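Local coordinates for protein K7 (PDB 3JRV) that binds the host RNA helicase DDX3 with a Bcl-2-like fold and so blocks kinase-driven IRF3 activation, dampening innate immunity during poxvirus infection, at residues A[34-37]-A[38-42]; A[66-69]-A[70-74]; A[117-120]-A[121-124]; A[126-129]-A[130-134]. All coordinates share one frame; numbering follows the deposited sequence.

Contact 1. Residues A[34-37]-A[38-42]; sequences ITWR and NHVIV
His39 and Val40 each close a regular helical turn onto the residue four places back: His39 N donates to Thr35 O at 2.9 Å with an N-H...O angle of 173°, and Val40 N to Trp36 O, also at 2.9 Å. Asn38 N makes a weak second bond to Thr35 O, so that carbonyl serves two amides in the last turns of helix 26-42. The main side-chain meeting is a CH-pi contact. Trp36 has CG anti to its backbone N (chi1 -179°), which brings the indole back beside Val40; Val40 CB then sits over one face, 4.3 Å from the centroid of the Trp36 five-membered ring and 17° off its normal. The branch Val40 CG2 continues across to the six-membered ring, 4.0 Å from Trp36 CZ2, while CG1 turns back against the carbonyls of Trp36 and Arg37. Ile41 rests on the same Arg37 carbonyl, CG1 to O 3.6 Å. The polar ends of Arg37 and Asn38 lead away from the turn to partners within the fold: Arg37 NH1 bonds Tyr33 OH, Arg37 NH2 forms salt bridges with Asp61 and Glu110, and Asn38 bonds Tyr7 and Thr109. Ile34, Thr35 and Asn38 also pack on an aromatic side chain of the bound DDX3 peptide. Within this Bcl-2-like bundle, helix 95-114 flanks Ile34, Arg37 and Ile41, and helix 52-58 meets Trp36 and Arg37.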
loop_
_atom_site.group_PDB
_atom_site.type_symbol
_atom_site.label_atom_id
_atom_site.label_comp_id
_atom_site.label_asym_id
_atom_site.label_seq_id
_atom_site.Cartn_x
_atom_site.Cartn_y
_atom_site.Cartn_z
ATOM N N ILE A 34 1.578 -2.662 1.953
ATOM C CA ILE A 34 2.396 -1.444 1.974
ATOM C C ILE A 34 3.708 -1.705 2.742
ATOM O O ILE A 34 4.809 -1.271 2.313
ATOM C CB ILE A 34 1.595 -0.265 2.601
ATOM C CG1 ILE A 34 0.409 0.104 1.671
ATOM C CG2 ILE A 34 2.550 0.919 2.909
ATOM C CD1 ILE A 34 0.815 0.457 0.228
ATOM N N THR A 35 3.627 -2.474 3.822
ATOM C CA THR A 35 4.882 -2.879 4.500
ATOM C C THR A 35 5.775 -3.755 3.605
ATOM O O THR A 35 6.987 -3.547 3.477
ATOM C CB THR A 35 4.565 -3.644 5.769
ATOM O OG1 THR A 35 3.919 -2.757 6.683
ATOM C CG2 THR A 35 5.861 -4.252 6.364
ATOM N N TRP A 36 5.170 -4.701 2.896
ATOM C CA TRP A 36 5.921 -5.596 2.041
ATOM C C TRP A 36 6.722 -4.824 0.965
ATOM O O TRP A 36 7.846 -5.210 0.638
ATOM C CB TRP A 36 4.946 -6.608 1.408
ATOM C CG TRP A 36 5.637 -7.613 0.512
ATOM C CD1 TRP A 36 6.240 -8.807 0.906
ATOM C CD2 TRP A 36 5.697 -7.597 -0.918
ATOM N NE1 TRP A 36 6.701 -9.493 -0.197
ATOM C CE2 TRP A 36 6.372 -8.782 -1.330
ATOM C CE3 TRP A 36 5.206 -6.709 -1.905
ATOM C CZ2 TRP A 36 6.584 -9.092 -2.686
ATOM C CZ3 TRP A 36 5.430 -7.012 -3.261
ATOM C CH2 TRP A 36 6.108 -8.200 -3.638
ATOM N N ARG A 37 6.154 -3.762 0.376
ATOM C CA ARG A 37 6.889 -3.035 -0.684
ATOM C C ARG A 37 8.182 -2.402 -0.109
ATOM O O ARG A 37 9.105 -2.137 -0.863
ATOM C CB ARG A 37 5.998 -1.923 -1.295
ATOM C CG ARG A 37 4.824 -2.562 -2.130
ATOM C CD ARG A 37 5.342 -3.327 -3.374
ATOM N NE ARG A 37 6.107 -2.460 -4.284
ATOM C CZ ARG A 37 5.586 -1.698 -5.257
ATOM N NH1 ARG A 37 4.266 -1.607 -5.436
ATOM N NH2 ARG A 37 6.391 -0.931 -6.005
ATOM N N ASN A 38 8.220 -2.136 1.194
ATOM C CA ASN A 38 9.484 -1.694 1.873
ATOM C C ASN A 38 10.372 -2.899 2.185
ATOM O O ASN A 38 11.570 -2.932 1.856
ATOM C CB ASN A 38 9.120 -0.964 3.172
ATOM C CG ASN A 38 10.346 -0.525 3.941
ATOM O OD1 ASN A 38 10.791 -1.229 4.865
ATOM N ND2 ASN A 38 10.887 0.619 3.587
ATOM N N HIS A 39 9.770 -3.876 2.848
ATOM C CA HIS A 39 10.494 -5.052 3.350
ATOM C C HIS A 39 11.216 -5.817 2.257
ATOM O O HIS A 39 12.345 -6.291 2.463
ATOM C CB HIS A 39 9.478 -5.954 4.060
ATOM C CG HIS A 39 10.091 -7.088 4.822
ATOM N ND1 HIS A 39 10.398 -8.292 4.229
ATOM C CD2 HIS A 39 10.317 -7.243 6.152
ATOM C CE1 HIS A 39 10.846 -9.126 5.156
ATOM N NE2 HIS A 39 10.752 -8.532 6.336
ATOM N N VAL A 40 10.572 -5.970 1.095
ATOM C CA VAL A 40 11.123 -6.760 0.001
ATOM C C VAL A 40 12.408 -6.113 -0.515
ATOM O O VAL A 40 13.319 -6.820 -0.936
ATOM C CB VAL A 40 10.033 -6.943 -1.137
ATOM C CG1 VAL A 40 9.883 -5.639 -1.922
ATOM C CG2 VAL A 40 10.384 -8.127 -2.044
ATOM N N ILE A 41 12.512 -4.778 -0.390
ATOM C CA ILE A 41 13.754 -4.065 -0.799
ATOM C C ILE A 41 14.801 -4.114 0.341
ATOM O O ILE A 41 15.979 -4.475 0.108
ATOM C CB ILE A 41 13.466 -2.582 -1.137
ATOM C CG1 ILE A 41 12.448 -2.445 -2.275
ATOM C CG2 ILE A 41 14.770 -1.848 -1.509
ATOM C CD1 ILE A 41 12.793 -3.197 -3.546
ATOM N N VAL A 42 14.376 -3.802 1.565
ATOM C CA VAL A 42 15.252 -3.761 2.766
ATOM C C VAL A 42 16.001 -5.092 2.972
ATOM O O VAL A 42 17.218 -5.099 3.296
ATOM C CB VAL A 42 14.427 -3.361 4.028
ATOM C CG1 VAL A 42 15.251 -3.485 5.340
ATOM C CG2 VAL A 42 13.965 -1.913 3.865
#

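Contact 2. Residues A[66-69]-A[70-74]; sequences RYYG and IDKIN
Tyr68, the last helical residue of 60-68, reaches over the junction with its carbonyl and its side chain. Tyr68 O lies 3.2 Å from Lys72 CB, and a water extends the link, donating to Tyr68 O at 2.9 Å and accepting from Lys72 N at 3.0 Å. This water bridges the end of one helix to the first turn of the next. Lys72 has CG anti to its backbone N (chi1 178°), which brings that carbon obliquely to the phenol ring, 4.0 Å from Tyr68 CD1. At the base of the ring, Tyr68 CB packs on Ile73 CG1 at 3.9 Å. Both Tyr68 and Ile73 touch Ile104 of helix 95-114, which places this surface contact against one of the long helices of the Bcl-2-like fold. Gly69 is the break between the helices: it leaves helical geometry with a phi of 79°, which favours glycine, and at the same time holds the N-cap position of helix 70-80. The two helices are therefore separated by a single residue. Gly69 O receives Ile73 N at 3.0 Å, the donor lying in the carbonyl plane with an N-H...O angle of 166°; this is the first i to i+4 bond of helix 70-80. Beside that bond, Ile73 CG1 packs against Gly69 O at 3.4 Å.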
loop_
_atom_site.group_PDB
_atom_site.type_symbol
_atom_site.label_atom_id
_atom_site.label_comp_id
_atom_site.label_asym_id
_atom_site.label_seq_id
_atom_site.Cartn_x
_atom_site.Cartn_y
_atom_site.Cartn_z
ATOM N N ARG A 66 -0.684 7.504 -13.676
ATOM C CA ARG A 66 -1.732 8.106 -14.515
ATOM C C ARG A 66 -2.377 9.300 -13.825
ATOM O O ARG A 66 -2.690 10.302 -14.495
ATOM C CB ARG A 66 -2.829 7.095 -14.847
ATOM C CG ARG A 66 -2.619 6.171 -16.015
ATOM C CD ARG A 66 -3.842 5.233 -16.187
ATOM N NE ARG A 66 -3.409 3.917 -16.642
ATOM C CZ ARG A 66 -3.310 2.822 -15.890
ATOM N NH1 ARG A 66 -3.801 2.781 -14.653
ATOM N NH2 ARG A 66 -2.813 1.714 -16.431
ATOM N N TYR A 67 -2.614 9.190 -12.512
ATOM C CA TYR A 67 -3.473 10.132 -11.755
ATOM C C TYR A 67 -2.693 11.417 -11.473
ATOM O O TYR A 67 -3.226 12.526 -11.652
ATOM C CB TYR A 67 -3.896 9.470 -10.435
ATOM C CG TYR A 67 -4.914 10.234 -9.591
ATOM C CD1 TYR A 67 -6.252 10.232 -9.933
ATOM C CD2 TYR A 67 -4.513 10.988 -8.497
ATOM C CE1 TYR A 67 -7.187 10.948 -9.170
ATOM C CE2 TYR A 67 -5.435 11.668 -7.704
ATOM C CZ TYR A 67 -6.761 11.662 -8.060
ATOM O OH TYR A 67 -7.664 12.330 -7.254
ATOM N N TYR A 68 -1.429 11.259 -11.058
ATOM C CA TYR A 68 -0.595 12.359 -10.539
ATOM C C TYR A 68 0.450 12.837 -11.547
ATOM O O TYR A 68 0.810 14.030 -11.540
ATOM C CB TYR A 68 0.132 11.915 -9.269
ATOM C CG TYR A 68 -0.756 11.900 -8.047
ATOM C CD1 TYR A 68 -1.413 13.071 -7.653
ATOM C CD2 TYR A 68 -0.995 10.720 -7.343
ATOM C CE1 TYR A 68 -2.244 13.085 -6.568
ATOM C CE2 TYR A 68 -1.836 10.725 -6.226
ATOM C CZ TYR A 68 -2.435 11.923 -5.850
ATOM O OH TYR A 68 -3.270 12.006 -4.762
ATOM N N GLY A 69 0.941 11.913 -12.382
ATOM C CA GLY A 69 2.149 12.127 -13.206
ATOM C C GLY A 69 3.426 11.942 -12.406
ATOM O O GLY A 69 3.401 12.043 -11.175
ATOM N N ILE A 70 4.532 11.605 -13.078
ATOM C CA ILE A 70 5.704 11.118 -12.350
ATOM C C ILE A 70 6.394 12.251 -11.590
ATOM O O ILE A 70 6.875 12.027 -10.485
ATOM C CB ILE A 70 6.684 10.320 -13.243
ATOM C CG1 ILE A 70 7.800 9.639 -12.411
ATOM C CG2 ILE A 70 7.220 11.213 -14.353
ATOM C CD1 ILE A 70 7.343 8.502 -11.480
ATOM N N ASP A 71 6.332 13.474 -12.113
ATOM C CA ASP A 71 6.903 14.598 -11.378
ATOM C C ASP A 71 6.206 14.859 -10.040
ATOM O O ASP A 71 6.877 15.102 -9.028
ATOM C CB ASP A 71 6.944 15.874 -12.251
ATOM C CG ASP A 71 7.910 15.760 -13.428
ATOM O OD1 ASP A 71 8.932 15.027 -13.327
ATOM O OD2 ASP A 71 7.681 16.486 -14.424
ATOM N N LYS A 72 4.865 14.810 -10.030
ATOM C CA LYS A 72 4.108 15.058 -8.817
ATOM C C LYS A 72 4.337 13.889 -7.865
ATOM O O LYS A 72 4.439 14.061 -6.640
ATOM C CB LYS A 72 2.618 15.258 -9.147
ATOM C CG LYS A 72 1.719 15.492 -7.918
ATOM C CD LYS A 72 2.000 16.838 -7.256
ATOM C CE LYS A 72 1.032 17.102 -6.113
ATOM N NZ LYS A 72 -0.384 17.308 -6.558
ATOM N N ILE A 73 4.395 12.675 -8.419
ATOM C CA ILE A 73 4.757 11.546 -7.565
ATOM C C ILE A 73 6.067 11.765 -6.829
ATOM O O ILE A 73 6.142 11.569 -5.619
ATOM C CB ILE A 73 4.772 10.209 -8.322
ATOM C CG1 ILE A 73 3.334 9.800 -8.604
ATOM C CG2 ILE A 73 5.522 9.146 -7.501
ATOM C CD1 ILE A 73 3.213 8.626 -9.558
ATOM N N ASN A 74 7.111 12.128 -7.581
ATOM C CA ASN A 74 8.434 12.361 -7.010
ATOM C C ASN A 74 8.350 13.469 -5.966
ATOM O O ASN A 74 8.867 13.320 -4.854
ATOM C CB ASN A 74 9.423 12.641 -8.134
ATOM C CG ASN A 74 9.803 11.372 -8.873
ATOM O OD1 ASN A 74 9.590 10.272 -8.357
ATOM N ND2 ASN A 74 10.306 11.509 -10.107
HETATM O O HOH W 1 3.208 15.284 -12.450
#

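Contact 3. Residues A[117-120]-A[121-124]; sequences ISES and RFQS
Arg121 N donates to Ser118 O at 3.0 Å and Phe122 N to Glu119 O at 3.2 Å, two i to i+3 bonds that mark a short 3-10 turn in the loop between helices 95-114 and 128-131. Both donors stand above the carbonyl planes, that of Phe122 by 71°, although the N-H groups point well at their oxygens. A type II beta turn follows from Arg121 to Ser124, and Ser124 OG donates to Arg121 O at 2.7 Å across it. The Arg121 chain bends at chi2 (-68°), which brings its guanidinium edge to Ser120 OG, 2.9 Å from NH1. Ile117 crosses the arginine obliquely: its CG2 touches Arg121 CG at 3.5 Å and also lies over one guanidinium face, offset toward the rim. Trp112 of helix 95-114 adds a cation-pi contact to the same arginine. Phe122 belongs to the surface that receives the DDX3 peptide, meeting an aromatic side chain of it edge-to-face and packing on its backbone, while Gln123 bonds the peptide backbone. The ring is backed by Glu119, whose side chain runs alongside it, pointing the same way; CG meets Phe122 CE2 at 3.6 Å. Over the centre of the same face lies Glu119 CA, 3.6 Å from the Phe122 ring centroid and 5° off the normal, a CH-pi contact.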
loop_
_atom_site.group_PDB
_atom_site.type_symbol
_atom_site.label_atom_id
_atom_site.label_comp_id
_atom_site.label_asym_id
_atom_site.label_seq_id
_atom_site.Cartn_x
_atom_site.Cartn_y
_atom_site.Cartn_z
ATOM N N ILE A 117 15.813 3.133 4.461
ATOM C CA ILE A 117 14.939 3.646 5.483
ATOM C C ILE A 117 13.821 2.642 5.701
ATOM O O ILE A 117 13.241 2.146 4.712
ATOM C CB ILE A 117 14.336 4.981 5.053
ATOM C CG1 ILE A 117 15.429 6.071 5.047
ATOM C CG2 ILE A 117 13.285 5.381 6.051
ATOM C CD1 ILE A 117 14.970 7.369 4.370
ATOM N N SER A 118 13.503 2.339 6.958
ATOM C CA SER A 118 12.429 1.376 7.246
ATOM C C SER A 118 11.768 1.688 8.578
ATOM O O SER A 118 10.835 2.523 8.629
ATOM C CB SER A 118 12.948 -0.087 7.191
ATOM O OG SER A 118 13.998 -0.311 8.122
ATOM N N GLU A 119 12.311 1.162 9.683
ATOM C CA GLU A 119 11.635 1.260 10.960
ATOM C C GLU A 119 11.484 2.683 11.495
ATOM O O GLU A 119 10.558 2.959 12.254
ATOM C CB GLU A 119 12.359 0.380 11.995
ATOM C CG GLU A 119 12.537 -1.023 11.452
ATOM C CD GLU A 119 13.112 -1.965 12.485
ATOM O OE1 GLU A 119 12.610 -1.946 13.621
ATOM O OE2 GLU A 119 14.059 -2.685 12.139
ATOM N N SER A 120 12.379 3.582 11.094
ATOM C CA SER A 120 12.336 4.950 11.602
ATOM C C SER A 120 11.107 5.693 11.073
ATOM O O SER A 120 10.727 6.728 11.632
ATOM C CB SER A 120 13.624 5.719 11.242
ATOM O OG SER A 120 13.623 5.984 9.846
ATOM N N ARG A 121 10.432 5.126 10.069
ATOM C CA ARG A 121 9.212 5.758 9.500
ATOM C C ARG A 121 7.961 4.923 9.690
ATOM O O ARG A 121 6.878 5.221 9.094
ATOM C CB ARG A 121 9.392 6.028 7.994
ATOM C CG ARG A 121 10.580 6.920 7.674
ATOM C CD ARG A 121 10.392 8.336 8.148
ATOM N NE ARG A 121 11.267 9.200 7.358
ATOM C CZ ARG A 121 12.592 9.251 7.497
ATOM N NH1 ARG A 121 13.205 8.546 8.452
ATOM N NH2 ARG A 121 13.313 10.040 6.702
ATOM N N PHE A 122 8.058 3.916 10.552
ATOM C CA PHE A 122 6.817 3.233 10.941
ATOM C C PHE A 122 5.824 4.246 11.538
ATOM O O PHE A 122 6.201 5.258 12.185
ATOM C CB PHE A 122 7.075 2.144 11.986
ATOM C CG PHE A 122 7.809 0.923 11.482
ATOM C CD1 PHE A 122 7.828 0.565 10.134
ATOM C CD2 PHE A 122 8.355 0.046 12.419
ATOM C CE1 PHE A 122 8.450 -0.618 9.711
ATOM C CE2 PHE A 122 8.971 -1.151 12.004
ATOM C CZ PHE A 122 9.018 -1.490 10.662
ATOM N N GLN A 123 4.542 3.946 11.334
ATOM C CA GLN A 123 3.431 4.728 11.909
ATOM C C GLN A 123 3.448 6.176 11.470
ATOM O O GLN A 123 3.143 7.063 12.276
ATOM C CB GLN A 123 3.375 4.595 13.444
ATOM C CG GLN A 123 3.160 3.144 13.901
ATOM C CD GLN A 123 3.192 3.002 15.416
ATOM O OE1 GLN A 123 3.863 3.782 16.098
ATOM N NE2 GLN A 123 2.546 1.966 15.943
ATOM N N SER A 124 3.880 6.431 10.236
ATOM C CA SER A 124 4.013 7.806 9.781
ATOM C C SER A 124 3.135 8.250 8.623
ATOM O O SER A 124 3.085 9.445 8.330
ATOM C CB SER A 124 5.481 8.136 9.502
ATOM O OG SER A 124 5.872 7.560 8.287
#

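Contact 4. Residues A[126-129]-A[130-134]; sequences GNIT and DLMTD
Asn127 and Asp130 run alongside each other, pointing the same way, at the start of a helix barely one turn long, and a water joins them: it accepts from Asn127 N at 2.9 Å and donates to Asp130 OD2 at 3.1 Å. The aspartate thus reaches the backbone amide of the N-cap residue at one remove. Asp130 has CG anti to its carbonyl carbon (chi1 -76°), which turns the carboxylate back alongside the Asn127 side chain; OD2 comes 3.5 Å from Asn127 CB, and the amide and carboxylate planes stand 72° apart. In the backbone of the same turn, Asn127 O takes weak bonds from the amides of both Asp130 and Leu131. The firmer bond of the turn runs from Met132 N to Ile128 O, 2.8 Å and nearly along the C=O axis, with a weak bond from Leu131 N to the same oxygen. On the inward face Ile128 CG1 meets CG of the selenomethionine Met132 at 3.9 Å, the two side chains crossing. Met132 then leaves helical geometry as the centre of an inverse gamma turn, and Thr133 OG1 caps helix 134-148 by bonding Asn136 N. The amino end of the short helix also takes up the bound DDX3 peptide: an acidic side chain of the peptide bonds Ile128 N and Thr129 OG1. In the surrounding bundle, Ile128 packs on Ile27 and Asp31 of helix 26-42, Leu131 on Leu98 and Thr101 of helix 95-114, and Met132 reaches those two helices as well as Ile137 and Leu140 of helix 134-148.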
loop_
_atom_site.group_PDB
_atom_site.type_symbol
_atom_site.label_atom_id
_atom_site.label_comp_id
_atom_site.label_asym_id
_atom_site.label_seq_id
_atom_site.Cartn_x
_atom_site.Cartn_y
_atom_site.Cartn_z
ATOM N N GLY A 126 -0.141 8.239 8.062
ATOM C CA GLY A 126 -1.534 8.627 8.326
ATOM C C GLY A 126 -2.366 7.406 8.675
ATOM O O GLY A 126 -1.839 6.297 8.767
ATOM N N ASN A 127 -3.659 7.610 8.905
ATOM C CA ASN A 127 -4.523 6.567 9.483
ATOM C C ASN A 127 -5.135 5.735 8.382
ATOM O O ASN A 127 -5.841 6.279 7.510
ATOM C CB ASN A 127 -5.654 7.202 10.296
ATOM C CG ASN A 127 -5.176 8.052 11.461
ATOM O OD1 ASN A 127 -5.786 9.089 11.764
ATOM N ND2 ASN A 127 -4.167 7.598 12.172
ATOM N N ILE A 128 -4.805 4.441 8.352
ATOM C CA ILE A 128 -5.418 3.562 7.367
ATOM C C ILE A 128 -6.930 3.576 7.503
ATOM O O ILE A 128 -7.636 3.414 6.504
ATOM C CB ILE A 128 -4.845 2.156 7.394
ATOM C CG1 ILE A 128 -5.092 1.460 6.045
ATOM C CG2 ILE A 128 -5.364 1.356 8.586
ATOM C CD1 ILE A 128 -4.341 0.145 5.960
ATOM N N THR A 129 -7.423 3.742 8.722
ATOM C CA THR A 129 -8.891 3.719 8.917
ATOM C C THR A 129 -9.551 4.983 8.335
ATOM O O THR A 129 -10.751 4.990 8.002
ATOM C CB THR A 129 -9.307 3.519 10.378
ATOM O OG1 THR A 129 -8.707 4.518 11.211
ATOM C CG2 THR A 129 -8.912 2.169 10.863
ATOM N N ASP A 130 -8.775 6.045 8.153
ATOM C CA ASP A 130 -9.299 7.240 7.463
ATOM C C ASP A 130 -9.458 6.960 5.958
ATOM O O ASP A 130 -10.408 7.424 5.315
ATOM C CB ASP A 130 -8.388 8.469 7.660
ATOM C CG ASP A 130 -8.513 9.116 9.037
ATOM O OD1 ASP A 130 -9.487 8.835 9.773
ATOM O OD2 ASP A 130 -7.602 9.923 9.379
ATOM N N LEU A 131 -8.537 6.183 5.395
ATOM C CA LEU A 131 -8.532 5.866 3.977
ATOM C C LEU A 131 -9.577 4.802 3.687
ATOM O O LEU A 131 -10.372 4.929 2.716
ATOM C CB LEU A 131 -7.149 5.341 3.564
ATOM C CG LEU A 131 -6.978 5.036 2.069
ATOM C CD1 LEU A 131 -7.237 6.268 1.178
ATOM C CD2 LEU A 131 -5.600 4.475 1.773
HETATM N N MSE A 132 -9.586 3.759 4.515
HETATM C CA MSE A 132 -10.381 2.569 4.206
HETATM C C MSE A 132 -11.725 2.682 4.920
HETATM O O MSE A 132 -12.058 1.886 5.800
HETATM C CB MSE A 132 -9.633 1.286 4.623
HETATM C CG MSE A 132 -8.322 1.039 3.815
HETATM SE SE MSE A 132 -8.285 1.313 1.836
HETATM C CE MSE A 132 -9.672 0.055 1.356
ATOM N N THR A 133 -12.526 3.657 4.497
ATOM C CA THR A 133 -13.943 3.736 4.902
ATOM C C THR A 133 -14.658 2.489 4.395
ATOM O O THR A 133 -14.178 1.817 3.468
ATOM C CB THR A 133 -14.636 4.937 4.213
ATOM O OG1 THR A 133 -14.497 4.827 2.786
ATOM C CG2 THR A 133 -13.993 6.243 4.634
ATOM N N ASP A 134 -15.884 2.261 4.870
ATOM C CA ASP A 134 -16.639 1.101 4.355
ATOM C C ASP A 134 -16.842 1.175 2.835
ATOM O O ASP A 134 -16.718 0.172 2.132
ATOM C CB ASP A 134 -17.980 0.970 5.095
ATOM C CG ASP A 134 -17.840 0.332 6.468
ATOM O OD1 ASP A 134 -16.895 -0.458 6.658
ATOM O OD2 ASP A 134 -18.674 0.627 7.366
HETATM O O HOH W 2 -4.733 10.265 8.361
#

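How the contacts relate
Three of the contacts supply residues that touch the DDX3 peptide. Contact 1 offers one flank of helix 26-42, contact 3 the loop with Phe122 and Gln123, and contact 4 the amino end of helix 128-131. Contacts 1 and 3 touch directly, Asn38 ND2 lying 3.0 Å from Ile117 O in a probable hydrogen bond, with Ser118 CB 3.9 Å from Val42 CG2; their centres are 11 Å apart. Contact 4 adjoins contact 3 in sequence, yet their centres lie 18 Å apart, and it is on the opposite side of the chain's centre from contact 1. Contact 2 is remote, its centre 21 to 23 Å from the other three.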